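Local coordinates for protein UDP-N-acetylglucosamine 3-dehydrogenase (Acidithiobacillus ferrooxidans, PDB 7BVJ) that catalyses the NAD(+)-dependent oxidation of the glucosamine 3-position of UDP-N-acetylglucosamine to a ketone, a step toward the diamino sugar found in some lipid A, at residues Val180-Val185 with Ala195-Thr200; His86-Lys91 with Val113-His118; Leu236-His241 with Val261-Arg266; Gly135-Leu140 with Leu171-Glu176; Met4-Ile9 with Ser26-Val31. One frame throughout, in Å; residues are numbered along the deposited sequence.

Contact 1: residues Val180-Val185 with Ala195-Thr200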
# COMPACT_ATOMS: atom_id res chain seq x y z
N VAL A 180 -7.91 -17.54 -8.88
CA VAL A 180 -7.00 -16.55 -9.44
C VAL A 180 -6.42 -17.12 -10.73
O VAL A 180 -5.88 -18.23 -10.73
CB VAL A 180 -5.87 -16.17 -8.46
CG1 VAL A 180 -5.23 -17.40 -7.90
CG2 VAL A 180 -4.83 -15.33 -9.16
N ARG A 181 -6.58 -16.38 -11.81
CA ARG A 181 -5.94 -16.71 -13.07
C ARG A 181 -5.18 -15.47 -13.49
O ARG A 181 -5.54 -14.36 -13.10
CB ARG A 181 -6.93 -17.12 -14.15
CG ARG A 181 -7.75 -18.33 -13.78
CD ARG A 181 -8.99 -18.44 -14.64
NE ARG A 181 -8.97 -19.67 -15.43
CZ ARG A 181 -9.19 -20.88 -14.92
NH1 ARG A 181 -9.45 -21.01 -13.62
NH2 ARG A 181 -9.16 -21.95 -15.71
N ALA A 182 -4.12 -15.66 -14.27
CA ALA A 182 -3.28 -14.53 -14.63
C ALA A 182 -2.50 -14.85 -15.89
O ALA A 182 -2.33 -16.01 -16.28
CB ALA A 182 -2.33 -14.16 -13.48
N VAL A 183 -2.04 -13.78 -16.55
CA VAL A 183 -1.12 -13.85 -17.67
C VAL A 183 -0.00 -12.86 -17.42
O VAL A 183 -0.16 -11.87 -16.68
CB VAL A 183 -1.80 -13.54 -19.02
CG1 VAL A 183 -2.93 -14.51 -19.27
CG2 VAL A 183 -2.30 -12.09 -19.05
N GLY A 184 1.13 -13.12 -18.05
CA GLY A 184 2.29 -12.26 -17.92
C GLY A 184 3.00 -12.14 -19.25
O GLY A 184 2.92 -13.03 -20.10
N VAL A 185 3.69 -11.02 -19.43
CA VAL A 185 4.52 -10.77 -20.59
C VAL A 185 5.88 -10.29 -20.10
O VAL A 185 5.97 -9.31 -19.34
CB VAL A 185 3.88 -9.76 -21.56
CG1 VAL A 185 4.84 -9.41 -22.67
CG2 VAL A 185 2.58 -10.31 -22.14
N ALA A 195 1.63 -7.76 -16.23
CA ALA A 195 0.81 -8.89 -15.84
C ALA A 195 -0.63 -8.42 -15.73
O ALA A 195 -0.92 -7.23 -15.58
CB ALA A 195 1.28 -9.53 -14.53
N THR A 196 -1.54 -9.38 -15.86
CA THR A 196 -2.96 -9.11 -15.70
C THR A 196 -3.56 -10.31 -15.00
O THR A 196 -3.31 -11.46 -15.40
CB THR A 196 -3.63 -8.83 -17.04
OG1 THR A 196 -3.08 -7.63 -17.58
CG2 THR A 196 -5.15 -8.66 -16.87
N ALA A 197 -4.27 -10.04 -13.91
CA ALA A 197 -4.92 -11.07 -13.13
C ALA A 197 -6.43 -10.91 -13.20
O ALA A 197 -6.96 -9.80 -13.33
CB ALA A 197 -4.47 -11.03 -11.66
N TRP A 198 -7.11 -12.05 -13.09
CA TRP A 198 -8.56 -12.19 -13.14
C TRP A 198 -8.92 -13.02 -11.91
O TRP A 198 -8.63 -14.23 -11.87
CB TRP A 198 -9.00 -12.86 -14.44
CG TRP A 198 -10.46 -13.06 -14.59
CD1 TRP A 198 -11.21 -14.06 -14.02
CD2 TRP A 198 -11.36 -12.26 -15.35
NE1 TRP A 198 -12.51 -13.92 -14.39
CE2 TRP A 198 -12.64 -12.83 -15.21
CE3 TRP A 198 -11.21 -11.12 -16.15
CZ2 TRP A 198 -13.77 -12.29 -15.83
CZ3 TRP A 198 -12.34 -10.58 -16.76
CH2 TRP A 198 -13.60 -11.18 -16.61
N MET A 199 -9.48 -12.35 -10.91
CA MET A 199 -9.66 -12.89 -9.57
C MET A 199 -11.15 -12.97 -9.29
O MET A 199 -11.87 -11.98 -9.45
CB MET A 199 -8.96 -11.98 -8.53
CG MET A 199 -8.98 -12.50 -7.10
SD MET A 199 -7.95 -11.56 -5.92
CE MET A 199 -6.44 -12.53 -5.87
N THR A 200 -11.61 -14.13 -8.86
CA THR A 200 -12.99 -14.32 -8.42
C THR A 200 -12.98 -14.52 -6.91
O THR A 200 -12.30 -15.42 -6.39
CB THR A 200 -13.62 -15.51 -9.13
OG1 THR A 200 -13.28 -15.45 -10.52
CG2 THR A 200 -15.14 -15.48 -9.00

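Contact 2: residues His86-Lys91 with Val113-His118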
# COMPACT_ATOMS: atom_id res chain seq x y z
N HIS A 86 6.18 -0.06 18.54
CA HIS A 86 5.16 -0.21 17.50
C HIS A 86 5.77 0.02 16.11
O HIS A 86 6.75 0.77 15.95
CB HIS A 86 4.02 0.78 17.72
CG HIS A 86 3.49 0.83 19.12
ND1 HIS A 86 2.53 -0.03 19.60
CD2 HIS A 86 3.75 1.70 20.13
CE1 HIS A 86 2.25 0.27 20.86
NE2 HIS A 86 2.97 1.32 21.20
N CYS A 87 5.16 -0.59 15.08
CA CYS A 87 5.76 -0.64 13.74
C CYS A 87 4.75 -0.30 12.65
O CYS A 87 3.67 -0.90 12.58
CB CYS A 87 6.33 -2.04 13.46
SG CYS A 87 7.72 -2.46 14.46
N LEU A 88 5.13 0.63 11.79
CA LEU A 88 4.52 0.81 10.47
C LEU A 88 5.51 0.28 9.43
O LEU A 88 6.59 0.85 9.23
CB LEU A 88 4.16 2.29 10.24
CG LEU A 88 3.87 2.78 8.82
CD1 LEU A 88 2.73 2.00 8.19
CD2 LEU A 88 3.59 4.27 8.79
N ILE A 89 5.17 -0.83 8.77
CA ILE A 89 6.04 -1.48 7.80
C ILE A 89 5.60 -1.07 6.40
O ILE A 89 4.42 -1.19 6.05
CB ILE A 89 6.01 -3.01 7.95
CG1 ILE A 89 6.46 -3.42 9.35
CG2 ILE A 89 6.88 -3.68 6.86
CD1 ILE A 89 6.36 -4.90 9.60
N GLU A 90 6.54 -0.59 5.59
CA GLU A 90 6.19 -0.28 4.21
C GLU A 90 5.69 -1.54 3.50
O GLU A 90 6.07 -2.66 3.84
CB GLU A 90 7.39 0.33 3.48
CG GLU A 90 7.17 0.75 2.03
CD GLU A 90 6.01 1.75 1.83
OE1 GLU A 90 5.84 2.67 2.67
OE2 GLU A 90 5.27 1.60 0.83
N LYS A 91 4.77 -1.36 2.56
CA LYS A 91 4.32 -2.49 1.77
C LYS A 91 5.42 -2.90 0.79
O LYS A 91 6.19 -2.06 0.31
CB LYS A 91 3.04 -2.16 1.01
CG LYS A 91 3.21 -1.07 -0.04
CD LYS A 91 3.48 -1.66 -1.43
CE LYS A 91 3.83 -0.54 -2.41
NZ LYS A 91 4.89 -0.90 -3.39
N VAL A 113 0.86 -2.00 18.07
CA VAL A 113 0.17 -1.68 16.82
C VAL A 113 1.07 -2.08 15.67
O VAL A 113 2.26 -1.72 15.62
CB VAL A 113 -0.19 -0.19 16.75
CG1 VAL A 113 -0.61 0.18 15.33
CG2 VAL A 113 -1.31 0.14 17.73
N LEU A 114 0.52 -2.84 14.74
CA LEU A 114 1.22 -3.30 13.55
C LEU A 114 0.45 -2.77 12.36
O LEU A 114 -0.71 -3.14 12.14
CB LEU A 114 1.31 -4.83 13.55
CG LEU A 114 1.80 -5.62 12.35
CD1 LEU A 114 3.17 -5.13 11.88
CD2 LEU A 114 1.85 -7.08 12.76
N ALA A 115 1.07 -1.87 11.61
CA ALA A 115 0.47 -1.28 10.42
C ALA A 115 1.36 -1.55 9.22
O ALA A 115 2.59 -1.56 9.34
CB ALA A 115 0.22 0.22 10.60
N ILE A 116 0.73 -1.79 8.08
CA ILE A 116 1.43 -1.98 6.81
C ILE A 116 1.15 -0.75 5.95
O ILE A 116 0.02 -0.26 5.92
CB ILE A 116 0.99 -3.28 6.10
CG1 ILE A 116 0.94 -4.45 7.07
CG2 ILE A 116 1.94 -3.62 4.95
CD1 ILE A 116 2.24 -4.67 7.85
N GLY A 117 2.18 -0.27 5.26
CA GLY A 117 2.07 0.91 4.43
C GLY A 117 1.34 0.72 3.10
O GLY A 117 1.96 0.81 2.04
N HIS A 118 0.03 0.50 3.16
CA HIS A 118 -0.79 0.36 1.95
C HIS A 118 -1.46 1.70 1.68
O HIS A 118 -2.65 1.92 1.97
CB HIS A 118 -1.78 -0.78 2.11
CG HIS A 118 -1.17 -2.12 1.82
ND1 HIS A 118 -0.75 -2.47 0.56
CD2 HIS A 118 -0.87 -3.16 2.63
CE1 HIS A 118 -0.24 -3.69 0.60
NE2 HIS A 118 -0.30 -4.13 1.84

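Contact 3: residues Leu236-His241 with Val261-Arg266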
# COMPACT_ATOMS: atom_id res chain seq x y z
N LEU A 236 -3.89 9.16 -10.44
CA LEU A 236 -2.81 10.10 -10.73
C LEU A 236 -3.31 11.53 -10.72
O LEU A 236 -2.76 12.40 -10.02
CB LEU A 236 -2.17 9.76 -12.08
CG LEU A 236 -0.65 9.65 -12.11
CD1 LEU A 236 -0.16 8.83 -10.93
CD2 LEU A 236 -0.21 9.03 -13.42
N ASN A 237 -4.37 11.80 -11.48
CA ASN A 237 -4.91 13.14 -11.59
C ASN A 237 -5.89 13.48 -10.48
O ASN A 237 -6.40 14.61 -10.46
CB ASN A 237 -5.55 13.31 -12.97
CG ASN A 237 -4.54 13.11 -14.09
OD1 ASN A 237 -3.33 13.24 -13.87
ND2 ASN A 237 -5.01 12.78 -15.28
N ASN A 238 -6.14 12.55 -9.56
CA ASN A 238 -6.99 12.74 -8.39
C ASN A 238 -8.42 13.15 -8.76
O ASN A 238 -8.99 14.08 -8.20
CB ASN A 238 -6.36 13.76 -7.42
CG ASN A 238 -6.88 13.63 -5.99
OD1 ASN A 238 -6.83 12.55 -5.39
ND2 ASN A 238 -7.39 14.73 -5.44
N THR A 239 -9.01 12.41 -9.71
CA THR A 239 -10.39 12.67 -10.12
C THR A 239 -11.28 11.45 -9.93
O THR A 239 -10.83 10.31 -10.06
CB THR A 239 -10.48 13.11 -11.60
OG1 THR A 239 -10.04 12.05 -12.45
CG2 THR A 239 -9.64 14.36 -11.85
N LEU A 240 -12.56 11.71 -9.64
CA LEU A 240 -13.54 10.66 -9.41
C LEU A 240 -14.86 11.01 -10.08
O LEU A 240 -15.36 12.13 -9.92
CB LEU A 240 -13.74 10.41 -7.91
CG LEU A 240 -15.02 9.71 -7.45
CD1 LEU A 240 -15.08 8.28 -7.94
CD2 LEU A 240 -15.10 9.74 -5.95
N HIS A 241 -15.42 10.07 -10.83
CA HIS A 241 -16.70 10.25 -11.51
C HIS A 241 -17.62 9.09 -11.18
O HIS A 241 -17.21 7.94 -11.25
CB HIS A 241 -16.52 10.35 -13.02
CG HIS A 241 -15.97 11.66 -13.47
ND1 HIS A 241 -16.78 12.70 -13.87
CD2 HIS A 241 -14.70 12.12 -13.53
CE1 HIS A 241 -16.02 13.74 -14.19
NE2 HIS A 241 -14.76 13.42 -13.98
N VAL A 261 -16.94 14.19 -8.94
CA VAL A 261 -16.75 14.34 -7.47
C VAL A 261 -15.60 15.28 -7.16
O VAL A 261 -14.50 15.10 -7.62
CB VAL A 261 -16.63 13.01 -6.71
CG1 VAL A 261 -16.40 13.23 -5.24
CG2 VAL A 261 -17.85 12.17 -6.89
N ASP A 262 -15.89 16.28 -6.34
CA ASP A 262 -14.87 17.27 -5.97
C ASP A 262 -13.94 16.69 -4.91
O ASP A 262 -14.23 16.67 -3.73
CB ASP A 262 -15.47 18.65 -5.69
CG ASP A 262 -15.82 19.46 -6.91
OD1 ASP A 262 -15.20 19.26 -7.96
OD2 ASP A 262 -16.71 20.29 -6.79
N LEU A 263 -12.80 16.24 -5.37
CA LEU A 263 -11.77 15.64 -4.46
C LEU A 263 -10.69 16.65 -4.06
O LEU A 263 -10.14 17.29 -4.91
CB LEU A 263 -11.07 14.43 -5.08
CG LEU A 263 -11.86 13.17 -5.41
CD1 LEU A 263 -10.96 12.14 -6.06
CD2 LEU A 263 -12.54 12.60 -4.21
N ALA A 264 -10.37 16.68 -2.79
CA ALA A 264 -9.29 17.52 -2.25
C ALA A 264 -7.98 16.73 -2.31
O ALA A 264 -8.01 15.55 -2.00
CB ALA A 264 -9.61 17.86 -0.83
N LYS A 265 -6.90 17.39 -2.71
CA LYS A 265 -5.57 16.74 -2.71
C LYS A 265 -5.00 16.85 -1.30
O LYS A 265 -5.06 17.92 -0.77
CB LYS A 265 -4.59 17.37 -3.72
CG LYS A 265 -5.17 18.06 -4.94
CD LYS A 265 -4.26 19.12 -5.59
CE LYS A 265 -4.87 20.50 -5.72
NZ LYS A 265 -3.98 21.58 -6.23
N ARG A 266 -4.55 15.75 -0.71
CA ARG A 266 -3.87 15.80 0.58
C ARG A 266 -2.63 14.91 0.55
O ARG A 266 -2.43 14.10 -0.36
CB ARG A 266 -4.81 15.40 1.73
CG ARG A 266 -4.94 13.92 1.96
CD ARG A 266 -5.85 13.64 3.13
NE ARG A 266 -6.12 12.21 3.30
CZ ARG A 266 -7.25 11.71 3.78
NH1 ARG A 266 -8.24 12.54 4.13
NH2 ARG A 266 -7.41 10.40 3.91
O HOH W 1 -11.51 15.68 -7.82
O HOH W 2 -8.03 17.40 -6.46
O HOH W 3 -12.98 14.56 -9.74

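Contact 4: residues Gly135-Leu140 with Leu171-Glu176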
# COMPACT_ATOMS: atom_id res chain seq x y z
N GLY A 135 -21.59 -0.42 -0.62
CA GLY A 135 -21.52 -1.87 -0.57
C GLY A 135 -20.37 -2.40 -1.40
O GLY A 135 -19.62 -1.67 -2.05
N ALA A 136 -20.23 -3.72 -1.36
CA ALA A 136 -19.20 -4.39 -2.13
C ALA A 136 -19.44 -4.20 -3.63
O ALA A 136 -20.53 -4.53 -4.13
CB ALA A 136 -19.17 -5.89 -1.79
N PRO A 137 -18.47 -3.69 -4.38
CA PRO A 137 -18.61 -3.66 -5.84
C PRO A 137 -18.76 -5.07 -6.38
O PRO A 137 -18.28 -6.04 -5.80
CB PRO A 137 -17.31 -3.02 -6.32
CG PRO A 137 -16.37 -3.11 -5.15
CD PRO A 137 -17.22 -3.04 -3.94
N ARG A 138 -19.43 -5.16 -7.53
CA ARG A 138 -19.59 -6.43 -8.21
C ARG A 138 -18.45 -6.70 -9.19
O ARG A 138 -18.09 -7.86 -9.39
CB ARG A 138 -20.93 -6.48 -8.96
CG ARG A 138 -22.10 -5.93 -8.16
CD ARG A 138 -22.28 -6.70 -6.87
NE ARG A 138 -23.65 -6.64 -6.36
CZ ARG A 138 -24.05 -7.29 -5.27
NH1 ARG A 138 -23.18 -8.04 -4.60
NH2 ARG A 138 -25.30 -7.20 -4.87
N TYR A 139 -17.88 -5.65 -9.77
CA TYR A 139 -16.74 -5.81 -10.68
C TYR A 139 -15.75 -4.66 -10.49
O TYR A 139 -16.16 -3.51 -10.36
CB TYR A 139 -17.25 -5.87 -12.13
CG TYR A 139 -16.20 -5.97 -13.22
CD1 TYR A 139 -15.30 -7.03 -13.27
CD2 TYR A 139 -16.14 -5.02 -14.22
CE1 TYR A 139 -14.35 -7.11 -14.27
CE2 TYR A 139 -15.21 -5.09 -15.22
CZ TYR A 139 -14.31 -6.14 -15.25
OH TYR A 139 -13.39 -6.20 -16.27
N LEU A 140 -14.45 -4.97 -10.47
CA LEU A 140 -13.41 -3.94 -10.48
C LEU A 140 -12.42 -4.20 -11.62
O LEU A 140 -11.99 -5.33 -11.85
CB LEU A 140 -12.61 -3.88 -9.16
CG LEU A 140 -13.25 -3.96 -7.79
CD1 LEU A 140 -13.49 -5.41 -7.43
CD2 LEU A 140 -12.34 -3.31 -6.75
N LEU A 171 -10.43 -4.87 0.20
CA LEU A 171 -11.00 -3.96 1.18
C LEU A 171 -12.42 -3.54 0.80
O LEU A 171 -13.34 -3.61 1.62
CB LEU A 171 -10.12 -2.73 1.35
CG LEU A 171 -10.58 -1.70 2.38
CD1 LEU A 171 -10.30 -2.22 3.76
CD2 LEU A 171 -9.88 -0.38 2.16
N LEU A 172 -12.61 -3.10 -0.44
CA LEU A 172 -13.93 -2.68 -0.88
C LEU A 172 -14.92 -3.83 -0.87
O LEU A 172 -16.10 -3.60 -0.59
CB LEU A 172 -13.84 -2.08 -2.29
CG LEU A 172 -12.93 -0.87 -2.35
CD1 LEU A 172 -12.93 -0.28 -3.74
CD2 LEU A 172 -13.37 0.17 -1.32
N THR A 173 -14.47 -5.06 -1.14
CA THR A 173 -15.41 -6.17 -1.13
C THR A 173 -15.57 -6.83 0.23
O THR A 173 -16.65 -7.33 0.55
CB THR A 173 -14.98 -7.24 -2.14
OG1 THR A 173 -13.63 -7.65 -1.85
CG2 THR A 173 -15.09 -6.70 -3.59
N GLY A 174 -14.51 -6.86 1.04
CA GLY A 174 -14.60 -7.64 2.26
C GLY A 174 -14.67 -9.14 2.02
O GLY A 174 -15.04 -9.88 2.93
N ALA A 175 -14.28 -9.60 0.84
CA ALA A 175 -14.40 -11.00 0.46
C ALA A 175 -13.01 -11.62 0.31
O ALA A 175 -11.98 -10.93 0.38
CB ALA A 175 -15.21 -11.13 -0.83
N GLU A 176 -12.99 -12.94 0.13
CA GLU A 176 -11.77 -13.72 -0.04
C GLU A 176 -11.71 -14.35 -1.43
O GLU A 176 -12.73 -14.79 -1.96
CB GLU A 176 -11.67 -14.83 1.02
CG GLU A 176 -11.39 -14.33 2.43
CD GLU A 176 -12.67 -13.93 3.16
OE1 GLU A 176 -13.72 -14.58 2.95
OE2 GLU A 176 -12.63 -12.95 3.93

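Contact 5: residues Met4-Ile9 with Ser26-Val31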
# COMPACT_ATOMS: atom_id res chain seq x y z
N MET A 4 4.81 11.74 20.77
CA MET A 4 5.28 10.38 20.56
C MET A 4 6.73 10.42 20.10
O MET A 4 7.09 11.26 19.27
CB MET A 4 4.41 9.68 19.51
CG MET A 4 4.80 8.26 19.25
SD MET A 4 3.74 7.18 20.18
CE MET A 4 2.41 7.07 19.00
N ARG A 5 7.55 9.52 20.65
CA ARG A 5 8.93 9.37 20.20
C ARG A 5 8.97 8.42 19.01
O ARG A 5 8.59 7.24 19.13
CB ARG A 5 9.82 8.87 21.34
CG ARG A 5 10.07 9.90 22.42
CD ARG A 5 10.75 9.25 23.60
NE ARG A 5 10.04 8.06 24.05
CZ ARG A 5 10.63 6.96 24.49
NH1 ARG A 5 11.96 6.90 24.54
NH2 ARG A 5 9.91 5.92 24.89
N THR A 6 9.44 8.93 17.87
CA THR A 6 9.34 8.22 16.61
C THR A 6 10.71 8.11 15.94
O THR A 6 11.63 8.89 16.20
CB THR A 6 8.36 8.90 15.65
OG1 THR A 6 8.79 10.25 15.41
CG2 THR A 6 6.95 8.91 16.24
N GLY A 7 10.83 7.09 15.08
CA GLY A 7 12.04 6.88 14.30
C GLY A 7 11.73 6.19 12.98
O GLY A 7 10.63 5.69 12.75
N VAL A 8 12.73 6.19 12.10
CA VAL A 8 12.65 5.49 10.83
C VAL A 8 13.88 4.61 10.70
O VAL A 8 15.01 5.06 10.90
CB VAL A 8 12.53 6.45 9.63
CG1 VAL A 8 12.43 5.65 8.32
CG2 VAL A 8 11.29 7.35 9.76
N ILE A 9 13.65 3.34 10.38
CA ILE A 9 14.70 2.37 10.11
C ILE A 9 14.72 2.16 8.61
O ILE A 9 13.77 1.58 8.05
CB ILE A 9 14.44 1.05 10.85
CG1 ILE A 9 14.41 1.31 12.37
CG2 ILE A 9 15.45 -0.02 10.40
CD1 ILE A 9 13.89 0.14 13.18
N SER A 26 5.45 14.78 15.08
CA SER A 26 5.77 14.05 16.30
C SER A 26 7.17 14.46 16.73
O SER A 26 7.75 15.40 16.18
CB SER A 26 5.67 12.53 16.09
OG SER A 26 6.69 12.03 15.21
N GLN A 27 7.72 13.74 17.70
CA GLN A 27 9.06 14.01 18.24
C GLN A 27 10.02 12.99 17.62
O GLN A 27 10.26 11.91 18.17
CB GLN A 27 9.05 13.96 19.76
CG GLN A 27 8.34 15.14 20.42
CD GLN A 27 6.82 15.03 20.34
OE1 GLN A 27 6.23 14.08 20.85
NE2 GLN A 27 6.17 16.00 19.70
N LEU A 28 10.54 13.33 16.45
CA LEU A 28 11.45 12.44 15.73
C LEU A 28 12.78 12.38 16.46
O LEU A 28 13.54 13.35 16.45
CB LEU A 28 11.64 12.92 14.30
CG LEU A 28 12.57 12.11 13.37
CD1 LEU A 28 12.01 10.75 13.01
CD2 LEU A 28 12.90 12.90 12.10
N ALA A 29 13.07 11.25 17.12
CA ALA A 29 14.39 11.06 17.70
C ALA A 29 15.45 10.97 16.61
O ALA A 29 16.53 11.57 16.74
CB ALA A 29 14.41 9.80 18.56
N GLY A 30 15.18 10.24 15.53
CA GLY A 30 16.17 10.14 14.47
C GLY A 30 15.94 8.90 13.61
O GLY A 30 14.84 8.34 13.56
N VAL A 31 17.02 8.50 12.93
CA VAL A 31 16.96 7.54 11.84
C VAL A 31 18.14 6.58 11.95
O VAL A 31 19.17 6.88 12.57
CB VAL A 31 16.96 8.28 10.48
CG1 VAL A 31 15.66 9.08 10.28
CG2 VAL A 31 18.16 9.21 10.40

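Contact 1: residues Val180-Val185 with Ala195-Thr200
An antiparallel beta hairpin, made by strands 177-185 and 194-201 of the C-terminal domain, pairs Arg181 with Trp198 and Val183 with Thr196. Both are hydrogen-bonded pairs, closed by four backbone bonds. The first is gripped from both ends, by Arg181 N to Trp198 O at 3.0 Å and by Trp198 N to Arg181 O at 2.8 Å. In the second, Val183 N reaches Thr196 O at 2.9 Å, while Thr196 N returns the bond to Val183 O. Between them the non-hydrogen-bonded pair Ala182 and Ala197 brings the strands close, with Ala182 CB 4.2 Å from Ala197 CB; here Ala182 CA makes a bent CA-H...O contact with Thr196 O, 3.2 Å away.

The face bearing Arg181, Val183, Thr196 and Trp198 is the more exposed one. Val183 and Thr196 stand next to each other on it, with Val183 CG2 4.1 Å from Thr196 CB. Trp198 has CG anti to its backbone N (chi1 179°), and its indole leads away from Arg181, leaving CB as the side-chain atom nearest the partner strand. The guanidinium of Arg181 also turns off, to a salt bridge with Asp179.

On the other face sit Val180, Ala182, Ala195, Ala197 and Met199. Val180 and Ala182 rest on helix 290-312, Ala195 and Ala197 on helix 157-173, and Met199 touches both helices. Strand 177-185 is the outermost of its sheet in this chain, and strand 194-201 continues the pairing to strand 206-215.

Contact 2: residues His86-Lys91 with Val113-His118
His86 accepts the N-H of Val113 on its ring nitrogen ND1, at 3.0 Å and nearly straight, with the donor close to the ring plane. Further along, the parallel strands exchange backbone bonds: Cys87 N to Val113 O, Ala115 N to Cys87 O at 2.9 Å, and Ile89 N to Ala115 O. An alanine in place of His86 would probably leave the amide of Val113 without this acceptor at the start of the strand pairing.

Apolar contacts fall on both faces of the sheet. Leu88 CD1 lies 3.9 Å from Ala115 CB, on the side covered by helix 268-282. On the reverse, Ile89 CD1 meets Leu114 CD1 at 3.9 Å, and helix 73-82 packs on both residues; Ile89 CB faces Ile116 CD1.

A CH-pi contact closes the C-terminal end: Lys91 CB stands over one face of the His118 ring, 3.9 Å from its centroid. Lys91 CG, at chi1 65°, comes 3.1 Å from Gly117 O. Glu90 OE1 bonds His18 NE2.

Backbone bonds and apolar packing thus fix the strand of this Rossmann beta-alpha-beta unit, and at its end Lys91, one of two residues, with His164 the other, proposed as the catalytic base, has NZ held by Asp160 O.

Contact 3: residues Leu236-His241 with Val261-Arg266
At the root of the hairpin formed by strands 239-245 and 256-261, Leu240 and Val261 make the one direct hydrogen bond of the contact, Val261 N to Leu240 O at 2.8 Å. Their side chains run alongside each other, with Leu240 CD2 against Val261 CB at 3.7 Å. Leu263 CD1 also reaches Leu240 CB at 3.8 Å and touches the carbonyl oxygen of Asn238. Replacing Leu240 by an alanine would probably open a gap beside Val261, since the branched end that packs there would be gone.

Three waters bridge the two segments, the first within this same pair: water 3 accepts from Leu240 N and lies 2.7 Å from Val261 O. Water 1 accepts from Leu263 N and sits 3.0 Å from Asn238 O. Water 2 takes the side-chain amide ND2 of Asn238 at 2.9 Å and donates to Leu263 O at 2.6 Å.

Tyr128 of helix 124-132 packs on both Leu240 and Val261. Asn238 has positive phi (59°), and with Thr239 it faces Asp234, the pattern of a G1 beta bulge in the pairing of strands 229-234 and 239-245.

Contact 4: residues Gly135-Leu140 with Leu171-Glu176
Pro137 and Ala136 pack against Leu172 and Thr173, where the last turn of helix 157-173 meets the lead-in to strand 139-147 in the alpha/beta C-terminal domain of this Gfo/Idh/MocA protein. No hydrogen bond joins the two segments; the contact is made by packing.

The tight part centres on the proline ring. It crosses the side chains of both Leu172 and Thr173 at about a right angle: Pro137 CD lies 3.9 Å from Leu172 CB, and Pro137 CG is 4.1 Å from Thr173 CG2. That methyl is anti to the carbonyl carbon of Thr173, while the hydroxyl OG1 (chi1 55°) turns back to bond Thr169 O within the helix, which leaves the methyl as the threonine branch facing the proline. Ile224 of strand 219-225 touches both Pro137 and Leu172, closing this apolar cluster from the sheet. Deeper in the sheet, buried Leu140 only brushes the helix, its CD2 being 4.3 Å from Leu172 CD1.

The other side is loose. Gly135 and Gly174 are exposed and add almost nothing to the contact; Gly174 has positive phi (68°) as the first residue to leave the helix. Arg138 and Tyr139 make no contact with the helix end: they face Phe225 in a classic beta bulge, and the hydroxyl of Tyr139 goes to Glu141 and Asn208. Ala136, by contrast, belongs with the close packing: its CB lies 3.7 Å from Thr173 O, and its CA points its hydrogen at Leu172 O, with CA and O 3.6 Å apart.

Contact 5: residues Met4-Ile9 with Ser26-Val31
Strands 5-9 and 27-31 run parallel, their axes turned 37° from each other, with Thr6 N bonded to Gln27 O at 3.1 Å. Gln27 N bonds Met4 O just before the strands begin, and on the other side of Thr6 the amide of Ala29 is bonded, Ala29 N to Thr6 O, at 2.9 Å. Further on, the bond from Val8 N to Gly30 O is weak.

Thr6 supplies the polar side-chain link. Its OG1 sits in the crowded position between the backbone N and the carbonyl carbon (chi1 59°) and donates to Ser26 OG at 2.8 Å. Ser26 OG in turn bonds Tyr22 O, so that two hydroxyls in a row tie the strand to the end of helix 13-25. The methyl CG2 of Thr6 also lies close, 3.3 Å from the same serine oxygen.

The two strands and helix 13-25 form the first beta-alpha-beta unit of the NAD-binding Rossmann domain; Ile9, the last residue of strand 5-9, touches NAD just before the glycine-rich turn with Gly10, Gly12 and Gly15. Tyr22 of the helix packs on Thr6, Val8 and Leu28.

Apolar contact between the strands is light, Val8 CB facing Val31 CG1 at 4.1 Å. Around the backbone oxygens, Leu28 CD1 comes to Thr6 O, and Gly7 CA passes 3.2 Å from Gly30 O, where a beta carbon on Gly7 would be tight. Arg5, itself exposed, makes a salt bridge from NH2 to Asp62 OD1.

How the contacts relate
Along the chain contact 5 comes first, then contacts 2, 4, 1 and 3, one after another without overlap. Contacts 5 and 2 are beta-alpha-beta units on one parallel Rossmann sheet, their centres 15 Å apart, on either side of strand 63-66; helix 268-282 touches both. Contacts 1, 3 and 4 belong to the mixed eight-stranded sheet: contacts 1 and 3 involve its two outermost strands, with centres 28 Å apart, and contact 4 joins inner strand 139-147 to helix 157-173. That helix precedes strand 177-185, touches Ala195, Ala197 and Met199 of contact 1 and also Lys91 of contact 2, so it connects the mixed sheet of the C-terminal domain with the NAD-binding half. Contacts 1 and 5 lie about 40 Å apart, between centres.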